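Local coordinates for protein alpha-1,3-glucanase (Streptomyces thermodiastaticus, PDB 7C7D) that probably hydrolyses alpha-1,3-linked glucans as a thermostable glycoside hydrolase of family GH87, using a catalytic unit that also binds calcium, at residues F103-V114 with Q174-Q182. Sequence-based numbering, arbitrary orientation.
Sequences FTVPRAANALTV and QAGDTVTLQ
F103 and V179 form an antiparallel hydrogen-bonded pair, with F103 N to V179 O at 2.7 Å and V179 N to F103 O at 3.0 Å. T104 and T178 follow as a non-hydrogen-bonded pair. Beyond them V105 N gives a nearly straight bond to D177 O, and G176 N returns one to V105 O. Here 174-177 makes a type II beta turn. At the phi of 99° of G176, a CB would be pushed against the carbonyl oxygen of A175. Q174 N donates a hydrogen bond to D177 OD2 from above the carboxylate plane. Q174 OE1 takes the N-H of A175, and a water that accepts from A108 N also donates to it at longer range.

V105 leans over this turn. Its CG1, anti to the backbone N (chi1 172°), lies 3.4 Å from Q174 O, while CG2 meets V179 CG2 at 3.6 Å. The F103 ring turns an edge to V179 O, and its CE2 lies 3.7 Å from L181 CD1. L181 also reaches the returning strand: CD1 meets CG1 and CG2 of V114 tip to tip, and CD2 lies 4.0 Å from L112 CD2. Cutting F103 back to an alanine would remove the ring and is likely to leave a gap beside L181 and A193. V128 and L126 extend the apolar layer.

The loop 105-108 carries the chain across to strand 109-117 of the other sheet, which has a classic beta bulge where N110 and A111 both face E196. The axes of strands 111-114 and 178-182 come within 10.9 Å, at 42°. Two antiparallel sheets packed through an apolar core make a beta-sandwich, consistent with the D1 domain that accompanies the beta-helix.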
ATOM      1  N   PHE A 103      -6.634  -0.842  24.877  1.00 20.47           N
ATOM      2  CA  PHE A 103      -6.448  -2.011  24.037  1.00 21.16           C
ATOM      3  C   PHE A 103      -6.055  -3.204  24.890  1.00 22.70           C
ATOM      4  O   PHE A 103      -5.249  -3.085  25.816  1.00 24.52           O
ATOM      5  CB  PHE A 103      -5.319  -1.765  23.038  1.00 20.27           C
ATOM      6  CG  PHE A 103      -5.639  -0.749  21.983  1.00 19.78           C
ATOM      7  CD1 PHE A 103      -6.216  -1.134  20.786  1.00 19.47           C
ATOM      8  CD2 PHE A 103      -5.340   0.585  22.177  1.00 20.02           C
ATOM      9  CE1 PHE A 103      -6.505  -0.199  19.810  1.00 19.60           C
ATOM     10  CE2 PHE A 103      -5.624   1.522  21.205  1.00 19.53           C
ATOM     11  CZ  PHE A 103      -6.205   1.130  20.020  1.00 19.13           C
ATOM     12  N   THR A 104      -6.605  -4.362  24.555  1.00 24.24           N
ATOM     13  CA  THR A 104      -6.090  -5.617  25.079  1.00 25.47           C
ATOM     14  C   THR A 104      -4.975  -6.081  24.151  1.00 24.82           C
ATOM     15  O   THR A 104      -5.189  -6.252  22.946  1.00 24.85           O
ATOM     16  CB  THR A 104      -7.195  -6.662  25.194  1.00 27.49           C
ATOM     17  OG1 THR A 104      -8.147  -6.225  26.172  1.00 30.16           O
ATOM     18  CG2 THR A 104      -6.611  -8.000  25.635  1.00 27.71           C
ATOM     19  N   VAL A 105      -3.783  -6.251  24.710  1.00 26.24           N
ATOM     20  CA  VAL A 105      -2.605  -6.604  23.914  1.00 26.85           C
ATOM     21  C   VAL A 105      -2.822  -7.971  23.273  1.00 27.25           C
ATOM     22  O   VAL A 105      -3.186  -8.935  23.975  1.00 28.05           O
ATOM     23  CB  VAL A 105      -1.358  -6.594  24.812  1.00 27.93           C
ATOM     24  CG1 VAL A 105      -0.164  -7.126  24.081  1.00 28.10           C
ATOM     25  CG2 VAL A 105      -1.092  -5.181  25.312  1.00 28.20           C
ATOM     26  N   PRO A 106      -2.642  -8.113  21.956  1.00 27.59           N
ATOM     27  CA  PRO A 106      -2.938  -9.387  21.288  1.00 29.10           C
ATOM     28  C   PRO A 106      -1.798 -10.394  21.280  1.00 30.93           C
ATOM     29  O   PRO A 106      -2.043 -11.569  20.968  1.00 31.62           O
ATOM     30  CB  PRO A 106      -3.245  -8.931  19.853  1.00 28.89           C
ATOM     31  CG  PRO A 106      -2.326  -7.763  19.660  1.00 27.74           C
ATOM     32  CD  PRO A 106      -2.324  -7.044  20.992  1.00 26.83           C
ATOM     33  N   ARG A 107      -0.581  -9.981  21.619  1.00 31.86           N
ATOM     34  CA  ARG A 107       0.604 -10.824  21.503  1.00 33.39           C
ATOM     35  C   ARG A 107       1.738 -10.124  22.236  1.00 32.35           C
ATOM     36  O   ARG A 107       1.648  -8.939  22.562  1.00 32.94           O
ATOM     37  CB  ARG A 107       1.000 -10.996  20.039  1.00 34.98           C
ATOM     38  CG  ARG A 107       1.546  -9.703  19.439  1.00 36.37           C
ATOM     39  CD  ARG A 107       1.718  -9.798  17.946  1.00 37.85           C
ATOM     40  NE  ARG A 107       2.895 -10.574  17.575  1.00 39.78           N
ATOM     41  CZ  ARG A 107       3.065 -11.129  16.381  1.00 41.14           C
ATOM     42  NH1 ARG A 107       4.166 -11.817  16.118  1.00 40.75           N
ATOM     43  NH2 ARG A 107       2.130 -10.992  15.449  1.00 41.22           N
ATOM     44  N   ALA A 108       2.817 -10.867  22.475  1.00 34.05           N
ATOM     45  CA  ALA A 108       4.013 -10.278  23.062  1.00 34.27           C
ATOM     46  C   ALA A 108       4.481  -9.109  22.212  1.00 33.09           C
ATOM     47  O   ALA A 108       4.602  -9.225  20.991  1.00 32.42           O
ATOM     48  CB  ALA A 108       5.125 -11.320  23.134  1.00 35.87           C
ATOM     49  N   ALA A 109       4.741  -7.979  22.861  1.00 32.20           N
ATOM     50  CA  ALA A 109       5.107  -6.780  22.127  1.00 30.57           C
ATOM     51  C   ALA A 109       5.919  -5.872  23.035  1.00 31.25           C
ATOM     52  O   ALA A 109       5.798  -5.927  24.263  1.00 33.24           O
ATOM     53  CB  ALA A 109       3.866  -6.048  21.604  1.00 28.76           C
ATOM     54  N   ASN A 110       6.772  -5.061  22.411  1.00 30.01           N
ATOM     55  CA  ASN A 110       7.527  -4.027  23.105  1.00 28.68           C
ATOM     56  C   ASN A 110       7.495  -2.716  22.335  1.00 27.72           C
ATOM     57  O   ASN A 110       8.240  -1.789  22.674  1.00 28.22           O
ATOM     58  CB  ASN A 110       8.978  -4.462  23.354  1.00 28.78           C
ATOM     59  CG  ASN A 110       9.747  -4.723  22.066  1.00 28.20           C
ATOM     60  OD1 ASN A 110       9.196  -4.655  20.967  1.00 27.98           O
ATOM     61  ND2 ASN A 110      11.035  -5.025  22.201  1.00 28.90           N
ATOM     62  N   ALA A 111       6.661  -2.627  21.305  1.00 25.25           N
ATOM     63  CA  ALA A 111       6.620  -1.467  20.435  1.00 22.89           C
ATOM     64  C   ALA A 111       5.189  -1.257  19.965  1.00 22.11           C
ATOM     65  O   ALA A 111       4.394  -2.202  19.890  1.00 22.88           O
ATOM     66  CB  ALA A 111       7.560  -1.636  19.240  1.00 23.30           C
ATOM     67  N   LEU A 112       4.878  -0.007  19.641  1.00 19.99           N
ATOM     68  CA  LEU A 112       3.519   0.400  19.326  1.00 19.31           C
ATOM     69  C   LEU A 112       3.544   1.356  18.144  1.00 17.06           C
ATOM     70  O   LEU A 112       4.320   2.313  18.145  1.00 17.61           O
ATOM     71  CB  LEU A 112       2.932   1.113  20.549  1.00 21.84           C
ATOM     72  CG  LEU A 112       1.548   1.731  20.439  1.00 23.20           C
ATOM     73  CD1 LEU A 112       0.525   0.648  20.170  1.00 24.06           C
ATOM     74  CD2 LEU A 112       1.215   2.476  21.719  1.00 24.80           C
ATOM     75  N   THR A 113       2.710   1.092  17.138  1.00 15.76           N
ATOM     76  CA  THR A 113       2.446   2.043  16.063  1.00 15.19           C
ATOM     77  C   THR A 113       0.954   2.328  16.042  1.00 14.82           C
ATOM     78  O   THR A 113       0.145   1.396  16.096  1.00 16.90           O
ATOM     79  CB  THR A 113       2.892   1.499  14.703  1.00 15.98           C
ATOM     80  OG1 THR A 113       4.288   1.186  14.752  1.00 17.94           O
ATOM     81  CG2 THR A 113       2.653   2.527  13.600  1.00 16.03           C
ATOM     82  N   VAL A 114       0.584   3.604  15.976  1.00 14.31           N
ATOM     83  CA  VAL A 114      -0.813   4.017  16.039  1.00 13.46           C
ATOM     84  C   VAL A 114      -1.150   4.849  14.812  1.00 12.91           C
ATOM     85  O   VAL A 114      -0.466   5.836  14.520  1.00 13.13           O
ATOM     86  CB  VAL A 114      -1.101   4.820  17.318  1.00 15.03           C
ATOM     87  CG1 VAL A 114      -2.561   5.243  17.361  1.00 16.50           C
ATOM     88  CG2 VAL A 114      -0.748   3.998  18.545  1.00 16.51           C
ATOM     89  N   GLN A 174       2.450  -8.289  27.296  1.00 44.29           N
ATOM     90  CA  GLN A 174       2.087  -9.615  26.823  1.00 43.56           C
ATOM     91  C   GLN A 174       0.586  -9.681  26.568  1.00 41.46           C
ATOM     92  O   GLN A 174      -0.178  -8.809  26.989  1.00 41.12           O
ATOM     93  CB  GLN A 174       2.534 -10.715  27.793  1.00 47.30           C
ATOM     94  CG  GLN A 174       3.698 -11.533  27.270  1.00 50.52           C
ATOM     95  CD  GLN A 174       3.261 -12.501  26.189  1.00 53.99           C
ATOM     96  OE1 GLN A 174       2.065 -12.676  25.944  1.00 54.84           O
ATOM     97  NE2 GLN A 174       4.224 -13.141  25.542  1.00 54.86           N
ATOM     98  N   ALA A 175       0.174 -10.733  25.861  1.00 39.37           N
ATOM     99  CA  ALA A 175      -1.232 -10.910  25.524  1.00 39.98           C
ATOM    100  C   ALA A 175      -2.080 -10.932  26.787  1.00 40.23           C
ATOM    101  O   ALA A 175      -1.786 -11.661  27.739  1.00 40.48           O
ATOM    102  CB  ALA A 175      -1.424 -12.205  24.737  1.00 39.82           C
ATOM    103  N   GLY A 176      -3.138 -10.127  26.792  1.00 40.71           N
ATOM    104  CA  GLY A 176      -3.962  -9.931  27.959  1.00 40.88           C
ATOM    105  C   GLY A 176      -3.642  -8.675  28.742  1.00 41.01           C
ATOM    106  O   GLY A 176      -4.491  -8.207  29.510  1.00 41.94           O
ATOM    107  N   ASP A 177      -2.439  -8.127  28.576  1.00 39.77           N
ATOM    108  CA  ASP A 177      -2.115  -6.840  29.167  1.00 40.14           C
ATOM    109  C   ASP A 177      -2.974  -5.753  28.529  1.00 38.63           C
ATOM    110  O   ASP A 177      -3.644  -5.963  27.513  1.00 38.96           O
ATOM    111  CB  ASP A 177      -0.644  -6.499  28.936  1.00 42.48           C
ATOM    112  CG  ASP A 177       0.290  -7.261  29.857  1.00 45.24           C
ATOM    113  OD1 ASP A 177      -0.182  -8.161  30.584  1.00 46.68           O
ATOM    114  OD2 ASP A 177       1.503  -6.959  29.842  1.00 45.72           O
ATOM    115  N   THR A 178      -2.949  -4.572  29.137  1.00 37.07           N
ATOM    116  CA  THR A 178      -3.702  -3.428  28.649  1.00 36.24           C
ATOM    117  C   THR A 178      -2.730  -2.325  28.264  1.00 33.10           C
ATOM    118  O   THR A 178      -1.818  -1.999  29.029  1.00 34.61           O
ATOM    119  CB  THR A 178      -4.655  -2.903  29.724  1.00 39.44           C
ATOM    120  OG1 THR A 178      -3.915  -2.637  30.921  1.00 42.09           O
ATOM    121  CG2 THR A 178      -5.740  -3.927  30.017  1.00 39.63           C
ATOM    122  N   VAL A 179      -2.922  -1.767  27.073  1.00 28.17           N
ATOM    123  CA  VAL A 179      -2.249  -0.546  26.651  1.00 24.65           C
ATOM    124  C   VAL A 179      -3.336   0.482  26.386  1.00 23.92           C
ATOM    125  O   VAL A 179      -4.225   0.253  25.554  1.00 23.32           O
ATOM    126  CB  VAL A 179      -1.374  -0.769  25.408  1.00 23.50           C
ATOM    127  CG1 VAL A 179      -0.843   0.564  24.876  1.00 23.56           C
ATOM    128  CG2 VAL A 179      -0.223  -1.707  25.735  1.00 25.13           C
ATOM    129  N   THR A 180      -3.277   1.601  27.100  1.00 23.73           N
ATOM    130  CA  THR A 180      -4.287   2.642  27.003  1.00 22.72           C
ATOM    131  C   THR A 180      -3.671   3.894  26.400  1.00 20.79           C
ATOM    132  O   THR A 180      -2.584   4.322  26.806  1.00 21.94           O
ATOM    133  CB  THR A 180      -4.882   2.956  28.378  1.00 24.18           C
ATOM    134  OG1 THR A 180      -5.483   1.772  28.913  1.00 27.37           O
ATOM    135  CG2 THR A 180      -5.945   4.038  28.266  1.00 24.94           C
ATOM    136  N   LEU A 181      -4.361   4.462  25.423  1.00 19.53           N
ATOM    137  CA  LEU A 181      -3.999   5.746  24.845  1.00 19.38           C
ATOM    138  C   LEU A 181      -4.956   6.789  25.399  1.00 19.75           C
ATOM    139  O   LEU A 181      -6.175   6.607  25.341  1.00 19.73           O
ATOM    140  CB  LEU A 181      -4.111   5.690  23.322  1.00 18.59           C
ATOM    141  CG  LEU A 181      -3.395   4.525  22.635  1.00 19.25           C
ATOM    142  CD1 LEU A 181      -3.553   4.619  21.124  1.00 19.74           C
ATOM    143  CD2 LEU A 181      -1.925   4.497  23.033  1.00 20.84           C
ATOM    144  N   GLN A 182      -4.405   7.864  25.953  1.00 21.01           N
ATOM    145  CA  GLN A 182      -5.186   8.889  26.634  1.00 22.25           C
ATOM    146  C   GLN A 182      -4.905  10.242  25.999  1.00 20.95           C
ATOM    147  O   GLN A 182      -3.762  10.714  26.016  1.00 21.60           O
ATOM    148  CB  GLN A 182      -4.833   8.928  28.120  1.00 26.88           C
ATOM    149  CG  GLN A 182      -5.638   9.928  28.918  1.00 33.08           C
ATOM    150  CD  GLN A 182      -6.147   9.342  30.208  1.00 38.80           C
ATOM    151  OE1 GLN A 182      -6.910   8.377  30.211  1.00 40.42           O
ATOM    152  NE2 GLN A 182      -5.699   9.901  31.321  1.00 42.16           N
TER
HETATM  153  O   HOH W   1       2.045 -13.650  22.824  1.00 49.71           O